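Local coordinates for PmoD (Methylocystis sp. ATCC 49242, PDB 6CPD), which binds copper(I) as a periplasmic cupredoxin-like protein of a methane-oxidizing bacterium and probably takes part in copper handling, at residues D31-T36 and K124-G128; G37-F43 and F93-F99; E56-D62 and H104-T110. All coordinates share one frame; numbering follows the deposited sequence.

Interaction 1 of 3, residues D31-T36 and K124-G128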
loop_
_atom_site.group_PDB
_atom_site.type_symbol
_atom_site.label_atom_id
_atom_site.label_comp_id
_atom_site.label_asym_id
_atom_site.label_seq_id
_atom_site.Cartn_x
_atom_site.Cartn_y
_atom_site.Cartn_z
ATOM N N ASP B 31 -2.912 -3.659 5.260
ATOM C CA ASP B 31 -2.808 -5.110 5.383
ATOM C C ASP B 31 -2.813 -5.593 6.833
ATOM O O ASP B 31 -2.683 -6.787 7.087
ATOM C CB ASP B 31 -1.560 -5.635 4.674
ATOM C CG ASP B 31 -0.315 -4.874 5.045
ATOM O OD1 ASP B 31 -0.286 -4.287 6.143
ATOM O OD2 ASP B 31 0.642 -4.881 4.244
ATOM N N GLU B 32 -2.979 -4.665 7.768
ATOM C CA GLU B 32 -3.125 -5.023 9.173
ATOM C C GLU B 32 -4.452 -4.476 9.644
ATOM O O GLU B 32 -4.566 -3.300 9.990
ATOM C CB GLU B 32 -1.978 -4.463 10.001
ATOM C CG GLU B 32 -0.609 -4.878 9.493
ATOM C CD GLU B 32 -0.182 -6.232 10.032
ATOM O OE1 GLU B 32 -0.695 -6.637 11.100
ATOM O OE2 GLU B 32 0.655 -6.893 9.380
ATOM N N ILE B 33 -5.463 -5.334 9.610
ATOM C CA ILE B 33 -6.822 -4.960 9.987
ATOM C C ILE B 33 -7.083 -5.375 11.436
ATOM O O ILE B 33 -7.152 -6.565 11.715
ATOM C CB ILE B 33 -7.812 -5.631 9.005
ATOM C CG1 ILE B 33 -7.456 -5.221 7.569
ATOM C CG2 ILE B 33 -9.235 -5.302 9.330
ATOM C CD1 ILE B 33 -8.155 -6.035 6.520
ATOM N N PRO B 34 -7.252 -4.399 12.352
ATOM C CA PRO B 34 -7.169 -4.690 13.798
ATOM C C PRO B 34 -8.367 -5.413 14.421
ATOM O O PRO B 34 -8.199 -6.088 15.443
ATOM C CB PRO B 34 -7.001 -3.301 14.426
ATOM C CG PRO B 34 -7.594 -2.360 13.446
ATOM C CD PRO B 34 -7.308 -2.951 12.090
ATOM N N ALA B 35 -9.551 -5.314 13.827
ATOM C CA ALA B 35 -10.725 -5.841 14.516
ATOM C C ALA B 35 -11.449 -6.879 13.676
ATOM O O ALA B 35 -11.259 -6.958 12.467
ATOM C CB ALA B 35 -11.688 -4.695 14.878
ATOM N N THR B 36 -12.199 -7.741 14.354
ATOM C CA THR B 36 -13.138 -8.624 13.692
ATOM C C THR B 36 -14.383 -7.787 13.423
ATOM O O THR B 36 -14.547 -6.715 14.008
ATOM C CB THR B 36 -13.458 -9.876 14.536
ATOM O OG1 THR B 36 -13.750 -9.477 15.872
ATOM C CG2 THR B 36 -12.248 -10.812 14.572
ATOM N N LYS B 124 -1.840 -10.049 0.634
ATOM C CA LYS B 124 -1.868 -10.808 1.872
ATOM C C LYS B 124 -2.163 -9.839 2.986
ATOM O O LYS B 124 -1.619 -8.736 3.010
ATOM C CB LYS B 124 -0.537 -11.515 2.093
ATOM C CG LYS B 124 -0.198 -12.492 0.989
ATOM C CD LYS B 124 0.936 -13.403 1.390
ATOM C CE LYS B 124 1.184 -14.457 0.345
ATOM N NZ LYS B 124 2.160 -15.452 0.860
ATOM N N PHE B 125 -3.053 -10.219 3.896
ATOM C CA PHE B 125 -3.355 -9.325 5.000
ATOM C C PHE B 125 -3.745 -10.122 6.224
ATOM O O PHE B 125 -3.980 -11.327 6.157
ATOM C CB PHE B 125 -4.473 -8.326 4.633
ATOM C CG PHE B 125 -5.806 -8.960 4.302
ATOM C CD1 PHE B 125 -6.054 -9.466 3.036
ATOM C CD2 PHE B 125 -6.829 -9.014 5.253
ATOM C CE1 PHE B 125 -7.285 -10.040 2.729
ATOM C CE2 PHE B 125 -8.068 -9.575 4.950
ATOM C CZ PHE B 125 -8.299 -10.078 3.690
ATOM N N MET B 126 -3.821 -9.452 7.355
ATOM C CA MET B 126 -4.301 -10.177 8.505
ATOM C C MET B 126 -5.357 -9.403 9.260
ATOM O O MET B 126 -5.404 -8.168 9.227
ATOM C CB MET B 126 -3.150 -10.538 9.405
ATOM C CG MET B 126 -2.504 -9.405 10.120
ATOM S SD MET B 126 -1.429 -10.201 11.322
ATOM C CE MET B 126 -2.614 -11.333 12.043
ATOM N N VAL B 127 -6.215 -10.166 9.926
ATOM C CA VAL B 127 -7.286 -9.613 10.728
ATOM C C VAL B 127 -6.966 -9.938 12.171
ATOM O O VAL B 127 -6.676 -11.087 12.502
ATOM C CB VAL B 127 -8.652 -10.190 10.319
ATOM C CG1 VAL B 127 -9.749 -9.687 11.240
ATOM C CG2 VAL B 127 -8.945 -9.863 8.849
ATOM N N GLY B 128 -6.986 -8.921 13.022
ATOM C CA GLY B 128 -6.759 -9.120 14.442
ATOM C C GLY B 128 -5.287 -9.085 14.801
ATOM O O GLY B 128 -4.929 -9.285 15.968
#

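Interaction 2 of 3, residues G37-F43 and F93-F99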
loop_
_atom_site.group_PDB
_atom_site.type_symbol
_atom_site.label_atom_id
_atom_site.label_comp_id
_atom_site.label_asym_id
_atom_site.label_seq_id
_atom_site.Cartn_x
_atom_site.Cartn_y
_atom_site.Cartn_z
ATOM N N GLY B 37 -15.226 -8.221 12.499
ATOM C CA GLY B 37 -16.478 -7.520 12.297
ATOM C C GLY B 37 -16.599 -6.936 10.904
ATOM O O GLY B 37 -15.856 -7.315 9.980
ATOM N N ARG B 38 -17.507 -5.968 10.786
ATOM C CA ARG B 38 -17.859 -5.355 9.508
ATOM C C ARG B 38 -16.661 -4.687 8.866
ATOM O O ARG B 38 -16.063 -3.770 9.423
ATOM C CB ARG B 38 -18.976 -4.324 9.683
ATOM C CG ARG B 38 -19.375 -3.576 8.411
ATOM C CD ARG B 38 -20.809 -3.062 8.509
ATOM N NE ARG B 38 -20.970 -2.094 9.596
ATOM C CZ ARG B 38 -21.226 -0.794 9.420
ATOM N NH1 ARG B 38 -21.372 -0.302 8.199
ATOM N NH2 ARG B 38 -21.346 0.015 10.467
ATOM N N THR B 39 -16.324 -5.141 7.673
ATOM C CA THR B 39 -15.136 -4.627 7.016
ATOM C C THR B 39 -15.465 -4.284 5.582
ATOM O O THR B 39 -16.054 -5.091 4.867
ATOM C CB THR B 39 -14.001 -5.658 7.091
ATOM O OG1 THR B 39 -13.807 -6.022 8.460
ATOM C CG2 THR B 39 -12.710 -5.090 6.529
ATOM N N ILE B 40 -15.080 -3.078 5.159
ATOM C CA ILE B 40 -15.309 -2.671 3.797
ATOM C C ILE B 40 -13.970 -2.497 3.114
ATOM O O ILE B 40 -13.113 -1.775 3.613
ATOM C CB ILE B 40 -16.114 -1.364 3.729
ATOM C CG1 ILE B 40 -17.498 -1.583 4.343
ATOM C CG2 ILE B 40 -16.192 -0.850 2.280
ATOM C CD1 ILE B 40 -18.271 -0.296 4.565
ATOM N N MET B 41 -13.803 -3.162 1.976
ATOM C CA MET B 41 -12.600 -2.991 1.164
ATOM C C MET B 41 -12.921 -2.303 -0.150
ATOM O O MET B 41 -13.724 -2.812 -0.938
ATOM C CB MET B 41 -11.943 -4.343 0.901
ATOM C CG MET B 41 -11.674 -5.126 2.188
ATOM S SD MET B 41 -10.722 -6.624 1.878
ATOM C CE MET B 41 -9.686 -6.033 0.547
ATOM N N ALA B 42 -12.285 -1.154 -0.379
ATOM C CA ALA B 42 -12.505 -0.374 -1.589
ATOM C C ALA B 42 -11.314 -0.479 -2.541
ATOM O O ALA B 42 -10.164 -0.303 -2.125
ATOM C CB ALA B 42 -12.774 1.084 -1.234
ATOM N N PHE B 43 -11.611 -0.749 -3.812
ATOM C CA PHE B 43 -10.608 -0.970 -4.857
ATOM C C PHE B 43 -10.676 0.167 -5.873
ATOM O O PHE B 43 -11.762 0.566 -6.295
ATOM C CB PHE B 43 -10.835 -2.318 -5.550
ATOM C CG PHE B 43 -10.665 -3.502 -4.641
ATOM C CD1 PHE B 43 -11.686 -3.883 -3.787
ATOM C CD2 PHE B 43 -9.486 -4.224 -4.633
ATOM C CE1 PHE B 43 -11.524 -4.962 -2.936
ATOM C CE2 PHE B 43 -9.320 -5.301 -3.791
ATOM C CZ PHE B 43 -10.346 -5.675 -2.943
ATOM N N PHE B 93 -14.675 -0.163 -7.073
ATOM C CA PHE B 93 -15.742 -0.971 -6.472
ATOM C C PHE B 93 -15.414 -1.240 -5.012
ATOM O O PHE B 93 -14.268 -1.090 -4.592
ATOM C CB PHE B 93 -15.969 -2.289 -7.240
ATOM C CG PHE B 93 -14.798 -3.253 -7.199
ATOM C CD1 PHE B 93 -13.711 -3.090 -8.045
ATOM C CD2 PHE B 93 -14.809 -4.343 -6.342
ATOM C CE1 PHE B 93 -12.655 -3.987 -8.025
ATOM C CE2 PHE B 93 -13.755 -5.242 -6.315
ATOM C CZ PHE B 93 -12.677 -5.064 -7.150
ATOM N N SER B 94 -16.422 -1.636 -4.243
ATOM C CA SER B 94 -16.219 -1.971 -2.840
ATOM C C SER B 94 -16.806 -3.341 -2.554
ATOM O O SER B 94 -17.750 -3.765 -3.221
ATOM C CB SER B 94 -16.876 -0.939 -1.918
ATOM O OG SER B 94 -16.244 0.330 -1.999
ATOM N N VAL B 95 -16.229 -4.032 -1.574
ATOM C CA VAL B 95 -16.803 -5.266 -1.058
ATOM C C VAL B 95 -16.917 -5.102 0.454
ATOM O O VAL B 95 -16.134 -4.378 1.079
ATOM C CB VAL B 95 -15.967 -6.521 -1.418
ATOM C CG1 VAL B 95 -15.417 -6.400 -2.821
ATOM C CG2 VAL B 95 -14.846 -6.719 -0.446
ATOM N N GLU B 96 -17.956 -5.700 1.021
ATOM C CA GLU B 96 -18.171 -5.657 2.449
ATOM C C GLU B 96 -18.204 -7.077 2.967
ATOM O O GLU B 96 -18.765 -7.958 2.321
ATOM C CB GLU B 96 -19.475 -4.915 2.785
ATOM C CG GLU B 96 -19.804 -4.842 4.277
ATOM C CD GLU B 96 -20.525 -6.081 4.811
ATOM O OE1 GLU B 96 -21.061 -6.868 4.003
ATOM O OE2 GLU B 96 -20.548 -6.265 6.050
ATOM N N HIS B 97 -17.593 -7.308 4.117
ATOM C CA HIS B 97 -17.598 -8.645 4.690
ATOM C C HIS B 97 -17.462 -8.575 6.205
ATOM O O HIS B 97 -16.701 -7.759 6.732
ATOM C CB HIS B 97 -16.463 -9.493 4.095
ATOM C CG HIS B 97 -16.496 -10.925 4.535
ATOM N ND1 HIS B 97 -17.518 -11.781 4.197
ATOM C CD2 HIS B 97 -15.645 -11.642 5.310
ATOM C CE1 HIS B 97 -17.296 -12.970 4.731
ATOM N NE2 HIS B 97 -16.164 -12.909 5.416
ATOM N N ASN B 98 -18.202 -9.417 6.909
ATOM C CA ASN B 98 -17.973 -9.570 8.333
ATOM C C ASN B 98 -16.927 -10.647 8.558
ATOM O O ASN B 98 -17.199 -11.827 8.364
ATOM C CB ASN B 98 -19.267 -9.928 9.069
ATOM C CG ASN B 98 -19.099 -9.931 10.584
ATOM O OD1 ASN B 98 -19.199 -8.891 11.233
ATOM N ND2 ASN B 98 -18.867 -11.115 11.156
ATOM N N PHE B 99 -15.726 -10.229 8.946
ATOM C CA PHE B 99 -14.695 -11.176 9.334
ATOM C C PHE B 99 -14.948 -11.563 10.777
ATOM O O PHE B 99 -14.673 -10.786 11.686
ATOM C CB PHE B 99 -13.293 -10.590 9.167
ATOM C CG PHE B 99 -12.865 -10.431 7.731
ATOM C CD1 PHE B 99 -12.145 -11.435 7.100
ATOM C CD2 PHE B 99 -13.172 -9.276 7.016
ATOM C CE1 PHE B 99 -11.745 -11.297 5.780
ATOM C CE2 PHE B 99 -12.779 -9.136 5.685
ATOM C CZ PHE B 99 -12.060 -10.157 5.070
#

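Interaction 3 of 3, residues E56-D62 and H104-T110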
loop_
_atom_site.group_PDB
_atom_site.type_symbol
_atom_site.label_atom_id
_atom_site.label_comp_id
_atom_site.label_asym_id
_atom_site.label_seq_id
_atom_site.Cartn_x
_atom_site.Cartn_y
_atom_site.Cartn_z
ATOM N N GLU B 56 -11.880 -10.778 -11.237
ATOM C CA GLU B 56 -12.485 -11.650 -10.243
ATOM C C GLU B 56 -11.774 -11.462 -8.905
ATOM O O GLU B 56 -10.557 -11.258 -8.866
ATOM C CB GLU B 56 -12.398 -13.105 -10.695
ATOM C CG GLU B 56 -12.746 -14.119 -9.619
ATOM C CD GLU B 56 -12.417 -15.552 -10.021
ATOM O OE1 GLU B 56 -11.654 -15.751 -10.991
ATOM O OE2 GLU B 56 -12.914 -16.486 -9.351
ATOM N N LEU B 57 -12.523 -11.513 -7.810
ATOM C CA LEU B 57 -11.899 -11.433 -6.489
ATOM C C LEU B 57 -12.329 -12.619 -5.639
ATOM O O LEU B 57 -13.516 -12.905 -5.522
ATOM C CB LEU B 57 -12.264 -10.120 -5.775
ATOM C CG LEU B 57 -11.847 -10.032 -4.293
ATOM C CD1 LEU B 57 -10.325 -9.910 -4.095
ATOM C CD2 LEU B 57 -12.584 -8.899 -3.571
ATOM N N ARG B 58 -11.356 -13.305 -5.060
ATOM C CA ARG B 58 -11.631 -14.335 -4.074
ATOM C C ARG B 58 -10.766 -14.114 -2.858
ATOM O O ARG B 58 -9.543 -14.058 -2.961
ATOM C CB ARG B 58 -11.412 -15.725 -4.662
ATOM C CG ARG B 58 -11.644 -16.837 -3.638
ATOM C CD ARG B 58 -11.300 -18.192 -4.190
ATOM N NE ARG B 58 -12.428 -18.728 -4.945
ATOM C CZ ARG B 58 -12.323 -19.440 -6.055
ATOM N NH1 ARG B 58 -11.132 -19.686 -6.566
ATOM N NH2 ARG B 58 -13.409 -19.887 -6.659
ATOM N N ILE B 59 -11.393 -13.980 -1.699
ATOM C CA ILE B 59 -10.613 -13.865 -0.472
ATOM C C ILE B 59 -10.630 -15.220 0.223
ATOM O O ILE B 59 -11.693 -15.782 0.471
ATOM C CB ILE B 59 -11.169 -12.765 0.450
ATOM C CG1 ILE B 59 -11.074 -11.405 -0.243
ATOM C CG2 ILE B 59 -10.402 -12.739 1.795
ATOM C CD1 ILE B 59 -11.663 -10.264 0.582
ATOM N N ILE B 60 -9.449 -15.759 0.491
ATOM C CA ILE B 60 -9.347 -17.061 1.153
ATOM C C ILE B 60 -8.616 -16.965 2.479
ATOM O O ILE B 60 -7.799 -16.060 2.707
ATOM C CB ILE B 60 -8.591 -18.100 0.290
ATOM C CG1 ILE B 60 -7.156 -17.620 0.026
ATOM C CG2 ILE B 60 -9.320 -18.352 -1.035
ATOM C CD1 ILE B 60 -6.270 -18.673 -0.610
ATOM N N ARG B 61 -8.918 -17.914 3.355
ATOM C CA ARG B 61 -8.078 -18.166 4.510
ATOM C C ARG B 61 -6.742 -18.651 3.969
ATOM O O ARG B 61 -6.693 -19.467 3.044
ATOM C CB ARG B 61 -8.740 -19.202 5.441
ATOM C CG ARG B 61 -10.092 -18.694 5.959
ATOM C CD ARG B 61 -10.890 -19.732 6.716
ATOM N NE ARG B 61 -11.546 -20.707 5.846
ATOM C CZ ARG B 61 -12.718 -20.528 5.241
ATOM N NH1 ARG B 61 -13.391 -19.390 5.385
ATOM N NH2 ARG B 61 -13.224 -21.496 4.485
ATOM N N ASP B 62 -5.657 -18.114 4.515
ATOM C CA ASP B 62 -4.316 -18.458 4.072
ATOM C C ASP B 62 -3.962 -19.860 4.593
ATOM O O ASP B 62 -3.917 -20.060 5.798
ATOM C CB ASP B 62 -3.309 -17.423 4.590
ATOM C CG ASP B 62 -1.927 -17.552 3.931
ATOM O OD1 ASP B 62 -1.585 -18.648 3.421
ATOM O OD2 ASP B 62 -1.176 -16.546 3.937
ATOM N N HIS B 104 -4.800 -14.994 9.108
ATOM C CA HIS B 104 -4.200 -14.527 7.861
ATOM C C HIS B 104 -5.108 -14.846 6.701
ATOM O O HIS B 104 -5.659 -15.954 6.626
ATOM C CB HIS B 104 -2.841 -15.184 7.591
ATOM C CG HIS B 104 -1.777 -14.829 8.576
ATOM N ND1 HIS B 104 -1.488 -15.609 9.675
ATOM C CD2 HIS B 104 -0.913 -13.789 8.611
ATOM C CE1 HIS B 104 -0.491 -15.061 10.346
ATOM N NE2 HIS B 104 -0.130 -13.951 9.725
ATOM N N TYR B 105 -5.223 -13.888 5.784
ATOM C CA TYR B 105 -6.084 -14.029 4.629
ATOM C C TYR B 105 -5.324 -13.626 3.380
ATOM O O TYR B 105 -4.298 -12.938 3.451
ATOM C CB TYR B 105 -7.358 -13.175 4.770
ATOM C CG TYR B 105 -8.232 -13.619 5.908
ATOM C CD1 TYR B 105 -8.003 -13.164 7.197
ATOM C CD2 TYR B 105 -9.268 -14.518 5.703
ATOM C CE1 TYR B 105 -8.805 -13.588 8.261
ATOM C CE2 TYR B 105 -10.066 -14.940 6.749
ATOM C CZ TYR B 105 -9.836 -14.472 8.022
ATOM O OH TYR B 105 -10.643 -14.910 9.056
ATOM N N ILE B 106 -5.826 -14.064 2.235
ATOM C CA ILE B 106 -5.248 -13.677 0.964
ATOM C C ILE B 106 -6.361 -13.233 0.029
ATOM O O ILE B 106 -7.322 -13.974 -0.178
ATOM C CB ILE B 106 -4.472 -14.836 0.299
ATOM C CG1 ILE B 106 -3.446 -15.443 1.266
ATOM C CG2 ILE B 106 -3.842 -14.351 -1.018
ATOM C CD1 ILE B 106 -2.577 -16.524 0.672
ATOM N N GLY B 107 -6.240 -12.037 -0.536
ATOM C CA GLY B 107 -7.164 -11.627 -1.572
ATOM C C GLY B 107 -6.540 -12.005 -2.903
ATOM O O GLY B 107 -5.431 -11.572 -3.221
ATOM N N LEU B 108 -7.232 -12.852 -3.657
ATOM C CA LEU B 108 -6.774 -13.255 -4.981
ATOM C C LEU B 108 -7.512 -12.473 -6.053
ATOM O O LEU B 108 -8.717 -12.654 -6.224
ATOM C CB LEU B 108 -6.998 -14.746 -5.209
ATOM C CG LEU B 108 -6.314 -15.668 -4.217
ATOM C CD1 LEU B 108 -6.750 -17.114 -4.441
ATOM C CD2 LEU B 108 -4.827 -15.511 -4.388
ATOM N N VAL B 109 -6.801 -11.616 -6.767
ATOM C CA VAL B 109 -7.405 -10.833 -7.838
ATOM C C VAL B 109 -7.002 -11.454 -9.163
ATOM O O VAL B 109 -5.820 -11.547 -9.484
ATOM C CB VAL B 109 -6.968 -9.358 -7.818
ATOM C CG1 VAL B 109 -7.639 -8.598 -8.963
ATOM C CG2 VAL B 109 -7.287 -8.709 -6.468
ATOM N N THR B 110 -7.982 -11.896 -9.927
ATOM C CA THR B 110 -7.690 -12.538 -11.189
ATOM C C THR B 110 -8.190 -11.678 -12.336
ATOM O O THR B 110 -9.370 -11.343 -12.394
ATOM C CB THR B 110 -8.334 -13.932 -11.266
ATOM O OG1 THR B 110 -7.966 -14.685 -10.104
ATOM C CG2 THR B 110 -7.876 -14.669 -12.529
HETATM O O HOH W 1 -1.775 -13.809 4.494
HETATM O O HOH W 2 -5.410 -19.007 8.232
#

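Interaction 1 of 3, residues D31-T36 and K124-G128
Ile33 and Met126 meet through the backbone: Ile33 N donates to Met126 O at 2.9 Å. Two further bonds flank this one. Met126 N reaches Asp31 O, and Gly128 N reaches Ile33 O at 2.7 Å. This is the alternating pattern of a parallel strand pair, kept up for a few residues. Side chains add to it on both faces. On one, Ile33 CD1 reaches the Phe125 ring obliquely, 3.5 Å from Phe125 CD2. Phe125 CG sits between the backbone N and the carbonyl carbon (chi1 62°), which carries the far end of the ring away from 31-36. On the other face Glu32 bends at chi2 (-85°). This brings its OE1 to 3.4 Å from Met126 CG, close to the sulfur. Past the strand, Ala35 O lies against Val127 CG1 at 3.4 Å. Gly128 has a positive phi, where a CB would press on the preceding carbonyl. Farther out, Asp31 OD2 accepts a hydrogen bond from Met5 N of the second subunit, and Phe125 packs on that same Met5. The short strand 32-33 is one of two edge strands of its sheet within this chain. It lies beside strand 118-127, whose other neighbour is strand 103-112.

Interaction 2 of 3, residues G37-F43 and F93-F99
An antiparallel strand pair in one sheet of the cupredoxin-like beta-sandwich joins 37-43 to 93-99. Four hydrogen-bonded pairs, Gly37-Phe99, Thr39-His97, Met41-Val95 and Phe43-Phe93, hold the backbones together. Phe43 N to Phe93 O is nearly straight, 173° at the hydrogen and 2.8 Å long. The side chains of these pairs, Gly37 having none, lie on the face turned to the other sheet. At one end the rings of Phe43 and Phe93 are almost parallel, with planes 6° apart. Their displacement leaves little overlap, with centroids 4.7 Å apart. Phe43 CB instead lies over a face of the Phe93 ring, a CH-pi contact at 3.8 Å from the centroid. Phe93 has its CG between the backbone N and the carbonyl carbon (chi1 65°), which swings the ring toward Phe43 and puts one face against Phe43 CB. An alanine at Phe93 would remove the ring, and would probably leave that side of Phe43 uncovered and Tyr88 without its stacking mate. At the other end His97 CD2 sits over the centre of the Phe99 ring, while His97 NE2 bonds to Glu80. Thr39 OG1 approaches the edge of the Phe99 ring, 3.6 Å from Phe99 CD2. Gly37 O takes two donors from opposite faces of its plane, Thr39 OG1 at 2.9 Å and Phe99 N at 3.1 Å.

Interaction 3 of 3, residues E56-D62 and H104-T110
The Tyr105 ring meets Arg61 obliquely, with Arg61 CG 3.8 Å from Tyr105 CE2. The guanidinium and ring planes stand 83° apart. The arginine end continues away to Glu80, in a salt bridge, and to Ala77 O. Tyr105 also makes an edge-to-face contact with Phe99, and its OH bonds to Asn101 O. The Arg58 guanidinium has Glu56 OE2 above one face, toward the rim. Its NH2 forms a salt bridge with Glu72, while Glu56 OE2 bonds to His82. Glu56 and Thr110 run side by side, and Glu56 OE1 comes to 3.8 Å from Thr110 CB.

The Asp62 carboxylate lies against the end of Ile106, with Asp62 CG 3.5 Å from Ile106 CD1. Asp62 CG is anti to the backbone N (chi1 -168°), which lays the carboxylate across to Ile106. Its OD1 accepts from Leu64 N. A water donates to both Asp62 OD2 and Tyr105 O, at 2.9 Å each, and so bridges the two segments.

Ile60 and Ile106 also lie side by side, with Ile60 CG1 3.9 Å from Ile106 CB. Next to them Ile60 CD1 touches Leu108 CD1, and Leu68 covers this group. On the other face Leu57 CD1 packs on Val109 CG2 at 4.0 Å. Opposite Ile59 stands Gly107; with no side chain there, Ile59 CG1 comes to 4.1 Å from Gly107 CA.

Three hydrogen-bonded pairs, Glu56-Thr110, Arg58-Leu108 and Ile60-Ile106, give two backbone bonds each. Asp62 N adds a seventh to His104 O, from above the carbonyl plane. The N-to-C directions of the two strands are 161° apart. Leu57 and Ile59 look toward the opposite sheet, and helix 72-77 packs outside on Arg58 and Leu108. This is a central antiparallel pair of a two-sheet beta-sandwich, as in cupredoxins.

In the fold
Interactions 1 and 3 belong to one sheet, and interaction 2 to the sheet facing it. Phe125 O and Tyr105 N, 2.9 Å apart in a probable hydrogen bond, tie interaction 1 to interaction 3. Between the sheets, Met41 SD lies 4.0 Å from Ile59 CD1, and Val95 CG1 lies 3.9 Å from Leu57 CD2. Phe99 joins all three contacts: its CZ is 4.0 Å from Phe125 CZ and its CD1 is 3.9 Å from Tyr105 CZ. The bound copper(I) ion, held by Met7 and Met9, is about 10 Å from the Asp31 side chain and about 13 Å from those of Phe43 and Val109. None supplies Met7 or Met9, consistent with a role in the sandwich itself.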